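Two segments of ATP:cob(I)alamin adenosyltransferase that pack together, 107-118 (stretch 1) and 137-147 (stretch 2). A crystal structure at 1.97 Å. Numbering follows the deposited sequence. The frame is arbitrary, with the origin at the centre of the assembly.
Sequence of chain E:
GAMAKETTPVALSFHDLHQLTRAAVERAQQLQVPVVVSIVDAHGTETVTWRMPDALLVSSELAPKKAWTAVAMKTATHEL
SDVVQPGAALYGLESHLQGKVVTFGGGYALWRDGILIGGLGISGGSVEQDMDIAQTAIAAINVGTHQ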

# COMPACT_ATOMS: atom_id res chain seq x y z
N GLY E 107 16.58 15.20 -11.50
CA GLY E 107 15.32 15.79 -11.81
C GLY E 107 15.46 17.31 -11.88
O GLY E 107 16.12 17.88 -11.04
N TYR E 108 14.82 17.91 -12.87
CA TYR E 108 14.78 19.33 -13.04
C TYR E 108 13.38 19.80 -13.37
O TYR E 108 12.62 19.15 -14.09
N ALA E 109 13.01 20.93 -12.79
CA ALA E 109 11.79 21.61 -13.10
C ALA E 109 12.01 22.45 -14.37
O ALA E 109 13.09 22.96 -14.60
N LEU E 110 11.00 22.50 -15.22
CA LEU E 110 11.09 23.16 -16.52
C LEU E 110 10.17 24.39 -16.48
O LEU E 110 8.97 24.27 -16.21
N TRP E 111 10.73 25.54 -16.83
CA TRP E 111 10.03 26.84 -16.77
C TRP E 111 10.14 27.62 -18.08
O TRP E 111 11.12 27.51 -18.80
N ARG E 112 9.06 28.32 -18.44
CA ARG E 112 9.02 29.23 -19.63
C ARG E 112 8.30 30.46 -19.19
O ARG E 112 7.13 30.33 -18.78
N ASP E 113 8.90 31.63 -19.41
CA ASP E 113 8.24 32.92 -19.12
C ASP E 113 7.64 32.98 -17.71
O ASP E 113 6.49 33.39 -17.54
N GLY E 114 8.40 32.50 -16.73
CA GLY E 114 7.94 32.45 -15.36
C GLY E 114 6.89 31.40 -15.01
O GLY E 114 6.40 31.39 -13.88
N ILE E 115 6.54 30.51 -15.94
CA ILE E 115 5.49 29.53 -15.74
C ILE E 115 6.16 28.14 -15.67
O ILE E 115 6.93 27.77 -16.56
N LEU E 116 5.75 27.36 -14.68
CA LEU E 116 6.19 25.98 -14.56
C LEU E 116 5.46 25.15 -15.59
O LEU E 116 4.23 25.08 -15.64
N ILE E 117 6.21 24.43 -16.43
CA ILE E 117 5.56 23.64 -17.49
C ILE E 117 5.75 22.12 -17.39
O ILE E 117 5.16 21.38 -18.18
N GLY E 118 6.66 21.69 -16.53
CA GLY E 118 6.92 20.27 -16.42
C GLY E 118 8.15 20.00 -15.62
O GLY E 118 8.75 20.87 -15.01
N ALA E 137 19.68 17.48 -22.24
CA ALA E 137 18.39 17.37 -22.88
C ALA E 137 17.67 18.70 -22.79
O ALA E 137 17.09 19.14 -23.78
N ILE E 138 17.76 19.35 -21.63
CA ILE E 138 17.10 20.61 -21.41
C ILE E 138 17.66 21.72 -22.32
O ILE E 138 16.90 22.52 -22.86
N ALA E 139 18.96 21.72 -22.50
CA ALA E 139 19.63 22.64 -23.44
C ALA E 139 19.16 22.44 -24.88
O ALA E 139 19.26 23.38 -25.65
N ALA E 140 18.65 21.26 -25.27
CA ALA E 140 18.18 21.02 -26.63
C ALA E 140 16.88 21.76 -26.95
O ALA E 140 16.52 21.86 -28.10
N ILE E 141 16.16 22.24 -25.95
CA ILE E 141 14.97 22.96 -26.23
C ILE E 141 14.93 24.31 -25.67
O ILE E 141 13.91 24.82 -25.87
N ASN E 142 15.84 24.96 -24.94
CA ASN E 142 15.28 26.43 -24.54
C ASN E 142 13.96 26.55 -23.71
O ASN E 142 12.74 26.79 -24.11
N VAL E 143 14.20 26.11 -22.51
CA VAL E 143 13.38 26.37 -21.44
C VAL E 143 14.40 26.62 -20.41
O VAL E 143 15.57 26.30 -20.63
N GLY E 144 13.95 27.15 -19.31
CA GLY E 144 14.80 27.37 -18.19
C GLY E 144 14.53 26.32 -17.12
O GLY E 144 13.52 25.60 -17.18
N THR E 145 15.47 26.25 -16.20
CA THR E 145 15.36 25.38 -15.02
C THR E 145 15.04 26.12 -13.72
O THR E 145 14.99 25.51 -12.67
N HIS E 146 14.78 27.41 -13.83
CA HIS E 146 14.37 28.23 -12.70
C HIS E 146 13.38 29.22 -13.19
O HIS E 146 13.34 29.57 -14.39
N GLN E 147 12.53 29.63 -12.25
CA GLN E 147 11.55 30.61 -12.55
C GLN E 147 12.24 31.91 -12.91
O GLN E 147 13.21 32.29 -12.26
OXT GLN E 147 11.70 32.60 -13.77

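What fills the apolar centre? I138 (m, t) points toward the strand and meets two of its residues: its CD1 lies 3.5 Å from Y108 CB, and its CG1 3.7 Å from L110 CD2. Y108 (m) also points in, whereas L110 (m, t) leaves its backbone sideways and brings its end nearer, reaching V143 CG2 with CD2 at 4.2 Å. I117 (p, t) adds CD1, 3.9 Å from V143 CG1.

How does W111 hold the chain terminus? Q147 packs over one face of its ring (chi1 m), with CB 3.7 Å from the centroid of the six-membered ring, almost on the ring normal, a CH-pi contact. Next to it, W111 and G144 form a single antiparallel bridge closed by two hydrogen bonds, W111 N to G144 O at 2.8 Å and G144 N to W111 O at 2.9 Å.

What happens at the polar edge? Q147 (t, t) extends so that NE2 donates to G114 O at 3.0 Å. R112, with chi1 at -119°, lays its guanidinium face against V143, NH2 to CG1 3.4 Å, and NH2 makes a weak hydrogen bond to N142 O at 3.5 Å.

Where does water join in? Water 1 accepts from A109 N (3.0 Å) and can donate to T145 O (2.8 Å); water 2 links G114 N (3.1 Å) to Q147 OXT (2.9 Å).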

# COMPACT_ATOMS: atom_id res chain seq x y z
CB TYR E 108 15.70 19.76 -14.21
CG TYR E 108 17.11 19.66 -13.84
CD1 TYR E 108 17.76 18.44 -13.95
CD2 TYR E 108 17.84 20.76 -13.45
CE1 TYR E 108 19.09 18.35 -13.67
CE2 TYR E 108 19.20 20.65 -13.08
CZ TYR E 108 19.80 19.42 -13.23
OH TYR E 108 21.11 19.20 -12.94
CB ALA E 109 11.40 22.52 -11.98
CB LEU E 110 10.67 22.24 -17.61
CG LEU E 110 11.38 20.88 -17.65
CD1 LEU E 110 10.79 20.00 -18.71
CD2 LEU E 110 12.87 21.03 -17.87
CB TRP E 111 10.66 27.72 -15.70
CG TRP E 111 10.64 27.22 -14.33
CD1 TRP E 111 11.50 26.34 -13.79
CD2 TRP E 111 9.71 27.57 -13.30
NE1 TRP E 111 11.16 26.11 -12.48
CE2 TRP E 111 10.05 26.84 -12.16
CE3 TRP E 111 8.63 28.46 -13.24
CZ2 TRP E 111 9.36 26.97 -10.94
CZ3 TRP E 111 7.92 28.58 -12.05
CH2 TRP E 111 8.28 27.86 -10.92
CB ARG E 112 8.23 28.63 -20.81
CG ARG E 112 9.02 28.45 -22.04
CD ARG E 112 8.12 28.02 -23.22
NE ARG E 112 9.02 27.13 -23.86
CZ ARG E 112 8.74 25.93 -24.33
NH1 ARG E 112 7.51 25.40 -24.29
NH2 ARG E 112 9.70 25.27 -24.89
CB ASP E 113 7.12 33.21 -20.15
CG ASP E 113 7.63 33.31 -21.60
OD1 ASP E 113 8.83 33.56 -21.83
OD2 ASP E 113 6.83 33.03 -22.55
CB ILE E 115 4.45 29.55 -16.89
CG1 ILE E 115 3.79 30.96 -17.02
CG2 ILE E 115 3.38 28.49 -16.70
CD1 ILE E 115 2.94 31.36 -15.84
CB LEU E 116 5.87 25.44 -13.17
CG LEU E 116 6.24 23.96 -12.92
CD1 LEU E 116 7.74 23.82 -12.93
CD2 LEU E 116 5.65 23.49 -11.60
CB ILE E 117 5.97 24.13 -18.94
CG1 ILE E 117 7.48 24.04 -19.22
CG2 ILE E 117 5.53 25.60 -19.14
CD1 ILE E 117 7.85 24.38 -20.69
CB ALA E 137 17.57 16.29 -22.22
CB ILE E 138 17.18 21.00 -19.95
CG1 ILE E 138 16.21 20.09 -19.12
CG2 ILE E 138 16.79 22.45 -19.71
CD1 ILE E 138 16.53 20.08 -17.63
CB ALA E 139 21.15 22.50 -23.32
CB ALA E 140 17.98 19.53 -26.90
CB ILE E 141 13.64 22.23 -25.77
CG1 ILE E 141 13.56 22.04 -24.26
CG2 ILE E 141 13.55 20.86 -26.46
CD1 ILE E 141 12.14 21.73 -23.76
CB ASN E 142 15.11 27.11 -25.84
CG ASN E 142 16.34 27.80 -26.30
OD1 ASN E 142 16.40 28.89 -25.91
ND2 ASN E 142 17.27 27.27 -27.14
CB VAL E 143 12.61 25.07 -21.07
CG1 VAL E 143 11.49 24.77 -22.05
CG2 VAL E 143 13.53 23.88 -20.95
CB THR E 145 16.58 24.54 -14.83
OG1 THR E 145 17.73 25.38 -14.70
CG2 THR E 145 16.75 23.59 -16.02
CB HIS E 146 15.63 28.93 -12.29
CG HIS E 146 15.53 29.88 -11.15
ND1 HIS E 146 15.29 31.23 -11.33
CD2 HIS E 146 15.81 29.72 -9.83
CE1 HIS E 146 15.34 31.84 -10.16
NE2 HIS E 146 15.65 30.95 -9.23
CB GLN E 147 10.67 30.89 -11.34
CG GLN E 147 9.63 31.92 -11.69
CD GLN E 147 8.56 31.98 -10.64
OE1 GLN E 147 8.85 31.95 -9.47
NE2 GLN E 147 7.31 32.08 -11.06
O HOH W 1 15.05 22.86 -11.83
O HOH W 2 11.16 31.13 -16.23